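Local coordinates for protein glia-derived nexin (Homo sapiens, PDB 4DY0) that inhibits the serine proteases thrombin, trypsin and urokinase, binds heparin, and promotes neurite extension by inhibiting thrombin, at residues L173-F178 with E224-G229; V198-Q203 with I273-T278; L359-H364 with L371-I376. One frame throughout, in Å; residues are numbered along the deposited sequence.

How the contacts relate
Contacts 2 and 3 pair strands of the serpin fold; contact 1 fastens a loop to the end of one. The centres of contacts 1 and 2 are about 14 Å apart, of 1 and 3 about 15 Å, and of 2 and 3 about 16 Å. Contact 1 meets contact 2 through S176 OG and Q203 OE1, a probable hydrogen bond of 2.8 Å, and through F178 packing on L201. It reaches contact 3 where Y227 OH lies 3.8 Å from I362 CD1. Contact 2 touches contact 3 at F277 and I376. All lie away from the predicted reactive bond. In contact 3, the H364 side chain is about 12 Å from a bound heparin sugar.

Contact 1 (L173-F178 with E224-G229); sequences LWKSRF and ELPYHG
The carbonyl oxygen L173 O is gripped twice by H228. The grip flanks a single beta bridge, W174 with Y227, that ties the loop after strand 162-170 to the end of strand 219-226 in the serpin fold. The backbone H228 N donates to L173 O at 2.6 Å, nearly along the C=O axis. The ring atom H228 ND1 donates to the same oxygen at 3.1 Å, tilted from the carbonyl plane. The imidazole can reach because H228 CG sits between the backbone N and the carbonyl carbon (chi1 81°). Its ring then lies alongside the L173 side chain. K175 N completes the backbone link with a nearly straight bond to P226 O. That oxygen also accepts from a water, which in turn accepts from S176 N.

The indole of W174 is sandwiched. Its six-membered ring makes an offset stack with the Y227 ring, with centroids 4.3 Å apart and planes at 12°. F178 CE1 lies over the opposite face. P226 O sits at the indole edge, and L225 CB packs against W174 CZ3 at 3.6 Å. The indole nitrogen bonds outside the contact, to S329 O. The stack and this bond would together limit rotation of the indole. Y227 also meets F170 edge-to-face. At the exposed side, the extended K175 chain runs past P226 to a salt bridge with E230. Within the stack, the nearest atoms are W174 CH2 and Y227 OH, 3.3 Å apart.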
loop_
_atom_site.group_PDB
_atom_site.type_symbol
_atom_site.label_atom_id
_atom_site.label_comp_id
_atom_site.label_asym_id
_atom_site.label_seq_id
_atom_site.Cartn_x
_atom_site.Cartn_y
_atom_site.Cartn_z
ATOM N N LEU A 173 -11.498 -12.707 4.769
ATOM C CA LEU A 173 -12.709 -13.009 5.515
ATOM C C LEU A 173 -12.520 -12.643 6.984
ATOM O O LEU A 173 -11.521 -13.012 7.599
ATOM C CB LEU A 173 -13.072 -14.492 5.371
ATOM C CG LEU A 173 -13.517 -14.959 3.979
ATOM C CD1 LEU A 173 -13.439 -16.476 3.848
ATOM C CD2 LEU A 173 -14.923 -14.465 3.659
ATOM N N TRP A 174 -13.477 -11.909 7.542
ATOM C CA TRP A 174 -13.372 -11.477 8.933
ATOM C C TRP A 174 -13.346 -12.683 9.857
ATOM O O TRP A 174 -14.025 -13.683 9.607
ATOM C CB TRP A 174 -14.544 -10.571 9.324
ATOM C CG TRP A 174 -14.620 -9.275 8.572
ATOM C CD1 TRP A 174 -15.644 -8.850 7.769
ATOM C CD2 TRP A 174 -13.641 -8.229 8.557
ATOM N NE1 TRP A 174 -15.360 -7.608 7.255
ATOM C CE2 TRP A 174 -14.136 -7.204 7.722
ATOM C CE3 TRP A 174 -12.394 -8.061 9.166
ATOM C CZ2 TRP A 174 -13.429 -6.028 7.483
ATOM C CZ3 TRP A 174 -11.689 -6.891 8.927
ATOM C CH2 TRP A 174 -12.210 -5.890 8.092
ATOM N N LYS A 175 -12.559 -12.596 10.923
ATOM C CA LYS A 175 -12.627 -13.601 11.967
ATOM C C LYS A 175 -14.046 -13.594 12.527
ATOM O O LYS A 175 -14.636 -14.646 12.779
ATOM C CB LYS A 175 -11.611 -13.308 13.067
ATOM C CG LYS A 175 -11.757 -14.195 14.293
ATOM C CD LYS A 175 -10.629 -13.956 15.281
ATOM C CE LYS A 175 -10.849 -14.733 16.566
ATOM N NZ LYS A 175 -9.761 -14.478 17.545
ATOM N N SER A 176 -14.592 -12.394 12.703
ATOM C CA SER A 176 -15.969 -12.226 13.142
ATOM C C SER A 176 -16.779 -11.485 12.080
ATOM O O SER A 176 -16.616 -10.283 11.884
ATOM C CB SER A 176 -16.020 -11.480 14.474
ATOM O OG SER A 176 -17.360 -11.357 14.912
ATOM N N ARG A 177 -17.655 -12.212 11.397
ATOM C CA ARG A 177 -18.395 -11.668 10.267
ATOM C C ARG A 177 -19.358 -10.565 10.674
ATOM O O ARG A 177 -19.741 -10.459 11.836
ATOM C CB ARG A 177 -19.183 -12.777 9.571
ATOM C CG ARG A 177 -20.410 -13.247 10.345
ATOM C CD ARG A 177 -21.038 -14.466 9.679
ATOM N NE ARG A 177 -22.122 -15.043 10.470
ATOM C CZ ARG A 177 -22.671 -16.231 10.228
ATOM N NH1 ARG A 177 -22.233 -16.975 9.220
ATOM N NH2 ARG A 177 -23.653 -16.680 10.998
ATOM N N PHE A 178 -19.738 -9.743 9.700
ATOM C CA PHE A 178 -20.861 -8.831 9.859
ATOM C C PHE A 178 -22.093 -9.492 9.259
ATOM O O PHE A 178 -21.981 -10.291 8.329
ATOM C CB PHE A 178 -20.603 -7.517 9.125
ATOM C CG PHE A 178 -19.500 -6.690 9.716
ATOM C CD1 PHE A 178 -18.178 -6.935 9.380
ATOM C CD2 PHE A 178 -19.787 -5.651 10.589
ATOM C CE1 PHE A 178 -17.164 -6.174 9.915
ATOM C CE2 PHE A 178 -18.775 -4.881 11.128
ATOM C CZ PHE A 178 -17.462 -5.143 10.793
ATOM N N GLU A 224 -8.699 -2.652 16.102
ATOM C CA GLU A 224 -8.181 -3.750 15.295
ATOM C C GLU A 224 -9.283 -4.751 14.938
ATOM O O GLU A 224 -9.989 -5.256 15.809
ATOM C CB GLU A 224 -7.044 -4.463 16.021
ATOM C CG GLU A 224 -6.372 -5.539 15.182
ATOM C CD GLU A 224 -5.332 -6.323 15.958
ATOM O OE1 GLU A 224 -5.600 -6.676 17.129
ATOM O OE2 GLU A 224 -4.248 -6.591 15.395
ATOM N N LEU A 225 -9.428 -5.023 13.648
ATOM C CA LEU A 225 -10.388 -6.007 13.177
ATOM C C LEU A 225 -9.625 -7.127 12.496
ATOM O O LEU A 225 -9.162 -6.968 11.369
ATOM C CB LEU A 225 -11.357 -5.375 12.183
ATOM C CG LEU A 225 -12.261 -4.240 12.652
ATOM C CD1 LEU A 225 -11.451 -3.135 13.291
ATOM C CD2 LEU A 225 -13.022 -3.708 11.459
ATOM N N PRO A 226 -9.473 -8.264 13.183
ATOM C CA PRO A 226 -8.698 -9.373 12.626
ATOM C C PRO A 226 -9.437 -10.137 11.525
ATOM O O PRO A 226 -10.667 -10.235 11.550
ATOM C CB PRO A 226 -8.468 -10.280 13.837
ATOM C CG PRO A 226 -9.604 -9.979 14.755
ATOM C CD PRO A 226 -9.931 -8.531 14.560
ATOM N N TYR A 227 -8.680 -10.659 10.561
ATOM C CA TYR A 227 -9.225 -11.561 9.554
ATOM C C TYR A 227 -9.081 -13.010 10.030
ATOM O O TYR A 227 -8.252 -13.306 10.891
ATOM C CB TYR A 227 -8.549 -11.344 8.199
ATOM C CG TYR A 227 -8.877 -10.006 7.571
ATOM C CD1 TYR A 227 -10.001 -9.850 6.771
ATOM C CD2 TYR A 227 -8.066 -8.896 7.786
ATOM C CE1 TYR A 227 -10.309 -8.620 6.196
ATOM C CE2 TYR A 227 -8.367 -7.663 7.216
ATOM C CZ TYR A 227 -9.487 -7.534 6.422
ATOM O OH TYR A 227 -9.791 -6.316 5.856
ATOM N N HIS A 228 -9.886 -13.906 9.470
ATOM C CA HIS A 228 -10.043 -15.251 10.027
ATOM C C HIS A 228 -8.764 -16.098 10.056
ATOM O O HIS A 228 -8.597 -16.939 10.938
ATOM C CB HIS A 228 -11.194 -15.997 9.342
ATOM C CG HIS A 228 -10.830 -16.609 8.024
ATOM N ND1 HIS A 228 -10.542 -15.856 6.906
ATOM C CD2 HIS A 228 -10.735 -17.906 7.640
ATOM C CE1 HIS A 228 -10.270 -16.663 5.893
ATOM N NE2 HIS A 228 -10.380 -17.911 6.313
ATOM N N GLY A 229 -7.864 -15.869 9.103
ATOM C CA GLY A 229 -6.576 -16.558 9.094
ATOM C C GLY A 229 -5.730 -16.201 10.306
ATOM O O GLY A 229 -4.758 -16.886 10.627
HETATM O O HOH W 1 -13.092 -9.842 12.759
#

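Contact 2 (V198-Q203 with I273-T278); sequences VPMLAQ and ILPKFT
M200 lays its side chain beside P275 and crosses I273 at about a right angle. Its CG is anti to the carbonyl carbon (chi1 -66°), and the extended chain carries the sulfur over to the isoleucine. M200 SD lies 3.7 Å from I273 CG2, while M200 CE reaches P275 CG at 4.2 Å. On the same face, A202 CB meets I273 CG1. The two segments are antiparallel neighbours in the beta framework of the serpin fold, from strands 195-213 and 266-284.

L201 and L274 form the hydrogen-bonded pair. L201 N donates to L274 O, and L274 N returns a bond to L201 O at 2.9 Å. P275 has no N-H to offer, and the next backbone donor is K276 N, which bonds to P199 O at 2.8 Å.

L201 points to the other face. L201 CD2 packs on K276 CB at 3.5 Å, with K276 CD also close. The lysine then leads its ammonium away to a salt bridge with E330. V328 of strand 319-328 adds apolar cover to L201. Backbone bonds thus set the register and apolar groups fill both faces, while the lysine packs by its methylenes and has its charge paired elsewhere.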
loop_
_atom_site.group_PDB
_atom_site.type_symbol
_atom_site.label_atom_id
_atom_site.label_comp_id
_atom_site.label_asym_id
_atom_site.label_seq_id
_atom_site.Cartn_x
_atom_site.Cartn_y
_atom_site.Cartn_z
ATOM N N VAL A 198 -24.282 6.295 3.128
ATOM C CA VAL A 198 -23.381 5.205 2.904
ATOM C C VAL A 198 -23.849 3.942 3.549
ATOM O O VAL A 198 -24.297 3.977 4.629
ATOM C CB VAL A 198 -21.986 5.557 3.480
ATOM C CG1 VAL A 198 -20.997 4.540 3.196
ATOM C CG2 VAL A 198 -21.555 6.857 2.996
ATOM N N PRO A 199 -23.723 2.819 2.862
ATOM C CA PRO A 199 -24.003 1.524 3.473
ATOM C C PRO A 199 -22.954 1.249 4.539
ATOM O O PRO A 199 -21.755 1.374 4.273
ATOM C CB PRO A 199 -23.826 0.533 2.314
ATOM C CG PRO A 199 -23.712 1.358 1.067
ATOM C CD PRO A 199 -23.226 2.697 1.482
ATOM N N MET A 200 -23.387 0.889 5.740
ATOM C CA MET A 200 -22.427 0.592 6.793
ATOM C C MET A 200 -22.667 -0.742 7.487
ATOM O O MET A 200 -23.795 -1.077 7.847
ATOM C CB MET A 200 -22.377 1.726 7.814
ATOM C CG MET A 200 -21.836 3.019 7.241
ATOM S SD MET A 200 -21.387 4.179 8.530
ATOM C CE MET A 200 -21.074 5.659 7.563
ATOM N N LEU A 201 -21.586 -1.494 7.660
ATOM C CA LEU A 201 -21.608 -2.731 8.421
ATOM C C LEU A 201 -21.734 -2.400 9.899
ATOM O O LEU A 201 -21.207 -1.382 10.359
ATOM C CB LEU A 201 -20.309 -3.503 8.196
ATOM C CG LEU A 201 -19.781 -3.573 6.760
ATOM C CD1 LEU A 201 -18.334 -4.045 6.739
ATOM C CD2 LEU A 201 -20.655 -4.466 5.895
ATOM N N ALA A 202 -22.427 -3.258 10.641
ATOM C CA ALA A 202 -22.559 -3.086 12.086
ATOM C C ALA A 202 -22.579 -4.424 12.801
ATOM O O ALA A 202 -23.241 -5.360 12.363
ATOM C CB ALA A 202 -23.815 -2.303 12.419
ATOM N N GLN A 203 -21.849 -4.508 13.904
ATOM C CA GLN A 203 -21.922 -5.670 14.770
ATOM C C GLN A 203 -21.463 -5.310 16.175
ATOM O O GLN A 203 -20.616 -4.435 16.363
ATOM C CB GLN A 203 -21.072 -6.812 14.218
ATOM C CG GLN A 203 -19.603 -6.717 14.580
ATOM C CD GLN A 203 -18.818 -7.926 14.127
ATOM O OE1 GLN A 203 -18.594 -8.857 14.900
ATOM N NE2 GLN A 203 -18.408 -7.927 12.862
ATOM N N ILE A 273 -19.349 0.257 13.732
ATOM C CA ILE A 273 -20.107 0.696 12.570
ATOM C C ILE A 273 -19.136 1.247 11.529
ATOM O O ILE A 273 -18.407 2.208 11.784
ATOM C CB ILE A 273 -21.196 1.701 12.965
ATOM C CG1 ILE A 273 -22.233 0.999 13.849
ATOM C CG2 ILE A 273 -21.865 2.305 11.732
ATOM C CD1 ILE A 273 -23.548 1.720 13.945
ATOM N N LEU A 274 -19.130 0.610 10.364
ATOM C CA LEU A 274 -18.040 0.730 9.402
ATOM C C LEU A 274 -18.615 0.781 7.990
ATOM O O LEU A 274 -19.470 -0.031 7.644
ATOM C CB LEU A 274 -17.149 -0.507 9.532
ATOM C CG LEU A 274 -15.690 -0.513 9.086
ATOM C CD1 LEU A 274 -15.273 -1.938 8.793
ATOM C CD2 LEU A 274 -15.479 0.352 7.866
ATOM N N PRO A 275 -18.161 1.736 7.165
ATOM C CA PRO A 275 -18.652 1.754 5.797
ATOM C C PRO A 275 -18.369 0.443 5.078
ATOM O O PRO A 275 -17.262 -0.100 5.170
ATOM C CB PRO A 275 -17.843 2.879 5.153
ATOM C CG PRO A 275 -17.551 3.798 6.276
ATOM C CD PRO A 275 -17.306 2.898 7.455
ATOM N N LYS A 276 -19.376 -0.075 4.392
ATOM C CA LYS A 276 -19.174 -1.174 3.467
ATOM C C LYS A 276 -18.824 -0.538 2.126
ATOM O O LYS A 276 -19.636 0.178 1.547
ATOM C CB LYS A 276 -20.447 -2.014 3.358
ATOM C CG LYS A 276 -20.635 -2.692 2.009
ATOM C CD LYS A 276 -21.503 -3.937 2.119
ATOM C CE LYS A 276 -21.794 -4.504 0.742
ATOM N NZ LYS A 276 -21.516 -5.962 0.692
ATOM N N PHE A 277 -17.608 -0.770 1.644
ATOM C CA PHE A 277 -17.146 -0.069 0.452
ATOM C C PHE A 277 -15.895 -0.701 -0.139
ATOM O O PHE A 277 -15.313 -1.621 0.434
ATOM C CB PHE A 277 -16.838 1.390 0.791
ATOM C CG PHE A 277 -15.519 1.577 1.489
ATOM C CD1 PHE A 277 -15.328 1.101 2.782
ATOM C CD2 PHE A 277 -14.466 2.223 0.853
ATOM C CE1 PHE A 277 -14.112 1.267 3.429
ATOM C CE2 PHE A 277 -13.245 2.393 1.490
ATOM C CZ PHE A 277 -13.067 1.913 2.780
ATOM N N THR A 278 -15.486 -0.182 -1.291
ATOM C CA THR A 278 -14.257 -0.595 -1.935
ATOM C C THR A 278 -13.311 0.595 -2.006
ATOM O O THR A 278 -13.652 1.638 -2.561
ATOM C CB THR A 278 -14.522 -1.106 -3.358
ATOM O OG1 THR A 278 -15.477 -2.174 -3.314
ATOM C CG2 THR A 278 -13.234 -1.593 -3.995
#

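Contact 3 (L359-H364 with L371-I376); sequences LFFIRH and LFMGQI
A beta hairpin of strands 358-364 and 369-376 forms this buried part of the serpin fold, and a classic beta bulge interrupts its regular pairing. L371 and F372 both face I362. Their backbone nitrogens share I362 O, with L371 N at 2.8 Å and F372 N at 3.3 Å. The second donor lies in the carbonyl plane, on a lone pair. I362 N returns a bond to F372 O, and F360 and G374 exchange a pair of backbone bonds.

The F360 ring lies across the glycine. Its CG sits between the backbone N and the carbonyl carbon (chi1 79°), which swings the ring toward the other strand. G374 CA then makes a CH-pi contact over one face, 4.2 Å from the F360 ring centroid. A beta carbon on G374 would clash with this ring. I376 CG1 meets the ring edge, 3.8 Å from F360 CE1, and F372 CB touches F360 CE2. An alanine in place of F360 would probably open a gap over G374 and leave I376 CG1 without its aromatic neighbour.

Further along this face, I362 CB and F372 CB lie side by side. I326 from strand 319-328 packs on F360, I362 and F372. On the other face, M373 runs extended beside F361 in an oblique Met-aromatic contact, with its SD 3.4 Å from F361 CE2. L359 CD1 adds to this cluster at M373 CE. F20 of helix 5-26 packs on both L359 and M373. The hairpin is therefore held by backbone bonds from the F360-G374 pair to the bulge at I362, and by apolar and aromatic packing on both faces, with no salt bridge between the two segments.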
loop_
_atom_site.group_PDB
_atom_site.type_symbol
_atom_site.label_atom_id
_atom_site.label_comp_id
_atom_site.label_asym_id
_atom_site.label_seq_id
_atom_site.Cartn_x
_atom_site.Cartn_y
_atom_site.Cartn_z
ATOM N N LEU A 359 -8.363 6.868 8.762
ATOM C CA LEU A 359 -7.144 6.218 8.318
ATOM C C LEU A 359 -7.274 4.722 8.557
ATOM O O LEU A 359 -7.878 4.298 9.537
ATOM C CB LEU A 359 -5.954 6.745 9.118
ATOM C CG LEU A 359 -4.584 6.194 8.722
ATOM C CD1 LEU A 359 -3.988 7.046 7.622
ATOM C CD2 LEU A 359 -3.658 6.157 9.924
ATOM N N PHE A 360 -6.705 3.915 7.670
ATOM C CA PHE A 360 -6.686 2.485 7.915
ATOM C C PHE A 360 -5.397 1.835 7.447
ATOM O O PHE A 360 -4.775 2.290 6.481
ATOM C CB PHE A 360 -7.912 1.795 7.305
ATOM C CG PHE A 360 -7.813 1.556 5.829
ATOM C CD1 PHE A 360 -8.399 2.431 4.930
ATOM C CD2 PHE A 360 -7.156 0.435 5.335
ATOM C CE1 PHE A 360 -8.316 2.200 3.561
ATOM C CE2 PHE A 360 -7.070 0.200 3.973
ATOM C CZ PHE A 360 -7.651 1.082 3.085
ATOM N N PHE A 361 -4.996 0.786 8.163
ATOM C CA PHE A 361 -3.857 -0.041 7.791
ATOM C C PHE A 361 -4.340 -1.458 7.556
ATOM O O PHE A 361 -5.305 -1.899 8.172
ATOM C CB PHE A 361 -2.839 -0.116 8.932
ATOM C CG PHE A 361 -2.099 1.156 9.190
ATOM C CD1 PHE A 361 -2.445 1.966 10.258
ATOM C CD2 PHE A 361 -1.032 1.528 8.387
ATOM C CE1 PHE A 361 -1.753 3.135 10.510
ATOM C CE2 PHE A 361 -0.336 2.693 8.632
ATOM C CZ PHE A 361 -0.697 3.501 9.695
ATOM N N ILE A 362 -3.648 -2.173 6.681
ATOM C CA ILE A 362 -3.763 -3.617 6.612
ATOM C C ILE A 362 -2.388 -4.164 6.965
ATOM O O ILE A 362 -1.409 -3.887 6.275
ATOM C CB ILE A 362 -4.184 -4.107 5.209
ATOM C CG1 ILE A 362 -5.586 -3.613 4.873
ATOM C CG2 ILE A 362 -4.153 -5.633 5.141
ATOM C CD1 ILE A 362 -6.655 -4.242 5.729
ATOM N N ARG A 363 -2.313 -4.927 8.048
ATOM C CA ARG A 363 -1.032 -5.377 8.571
ATOM C C ARG A 363 -0.896 -6.899 8.535
ATOM O O ARG A 363 -1.824 -7.625 8.893
ATOM C CB ARG A 363 -0.869 -4.874 10.005
ATOM C CG ARG A 363 0.511 -5.058 10.602
ATOM C CD ARG A 363 0.623 -4.274 11.908
ATOM N NE ARG A 363 1.972 -4.306 12.459
ATOM C CZ ARG A 363 2.388 -5.184 13.367
ATOM N NH1 ARG A 363 3.637 -5.143 13.814
ATOM N NH2 ARG A 363 1.553 -6.108 13.825
ATOM N N HIS A 364 0.262 -7.370 8.088
ATOM C CA HIS A 364 0.623 -8.773 8.209
ATOM C C HIS A 364 1.436 -8.898 9.490
ATOM O O HIS A 364 2.610 -8.534 9.533
ATOM C CB HIS A 364 1.433 -9.229 6.996
ATOM C CG HIS A 364 1.720 -10.699 6.972
ATOM N ND1 HIS A 364 2.955 -11.222 7.296
ATOM C CD2 HIS A 364 0.936 -11.757 6.657
ATOM C CE1 HIS A 364 2.917 -12.538 7.185
ATOM N NE2 HIS A 364 1.702 -12.889 6.800
ATOM N N LEU A 371 0.799 -3.866 4.535
ATOM C CA LEU A 371 0.389 -4.148 3.164
ATOM C C LEU A 371 -0.435 -3.010 2.562
ATOM O O LEU A 371 -0.327 -2.721 1.372
ATOM C CB LEU A 371 -0.398 -5.458 3.115
ATOM C CG LEU A 371 0.237 -6.605 3.910
ATOM C CD1 LEU A 371 -0.622 -7.859 3.861
ATOM C CD2 LEU A 371 1.639 -6.896 3.406
ATOM N N PHE A 372 -1.257 -2.372 3.390
ATOM C CA PHE A 372 -2.096 -1.267 2.942
ATOM C C PHE A 372 -2.035 -0.123 3.931
ATOM O O PHE A 372 -1.975 -0.335 5.147
ATOM C CB PHE A 372 -3.562 -1.691 2.842
ATOM C CG PHE A 372 -3.897 -2.498 1.624
ATOM C CD1 PHE A 372 -3.598 -3.852 1.565
ATOM C CD2 PHE A 372 -4.555 -1.916 0.555
ATOM C CE1 PHE A 372 -3.930 -4.602 0.450
ATOM C CE2 PHE A 372 -4.889 -2.664 -0.563
ATOM C CZ PHE A 372 -4.574 -4.009 -0.615
ATOM N N MET A 373 -2.071 1.091 3.399
ATOM C CA MET A 373 -2.288 2.277 4.206
ATOM C C MET A 373 -3.190 3.211 3.409
ATOM O O MET A 373 -2.921 3.505 2.241
ATOM C CB MET A 373 -0.964 2.954 4.542
ATOM C CG MET A 373 -1.104 4.136 5.485
ATOM S SD MET A 373 0.496 4.744 6.041
ATOM C CE MET A 373 -0.003 5.915 7.309
ATOM N N GLY A 374 -4.268 3.671 4.030
ATOM C CA GLY A 374 -5.231 4.475 3.301
ATOM C C GLY A 374 -5.835 5.623 4.080
ATOM O O GLY A 374 -6.044 5.541 5.296
ATOM N N GLN A 375 -6.119 6.710 3.373
ATOM C CA GLN A 375 -6.919 7.766 3.953
ATOM C C GLN A 375 -8.217 7.825 3.160
ATOM O O GLN A 375 -8.209 8.040 1.950
ATOM C CB GLN A 375 -6.171 9.106 3.947
ATOM C CG GLN A 375 -6.726 10.136 3.000
ATOM C CD GLN A 375 -6.143 11.519 3.237
ATOM O OE1 GLN A 375 -5.805 11.875 4.363
ATOM N NE2 GLN A 375 -6.024 12.305 2.171
ATOM N N ILE A 376 -9.332 7.594 3.839
ATOM C CA ILE A 376 -10.624 7.600 3.167
ATOM C C ILE A 376 -11.402 8.851 3.540
ATOM O O ILE A 376 -11.843 8.992 4.680
ATOM C CB ILE A 376 -11.458 6.356 3.531
ATOM C CG1 ILE A 376 -10.696 5.073 3.173
ATOM C CG2 ILE A 376 -12.822 6.406 2.849
ATOM C CD1 ILE A 376 -10.282 4.981 1.702
#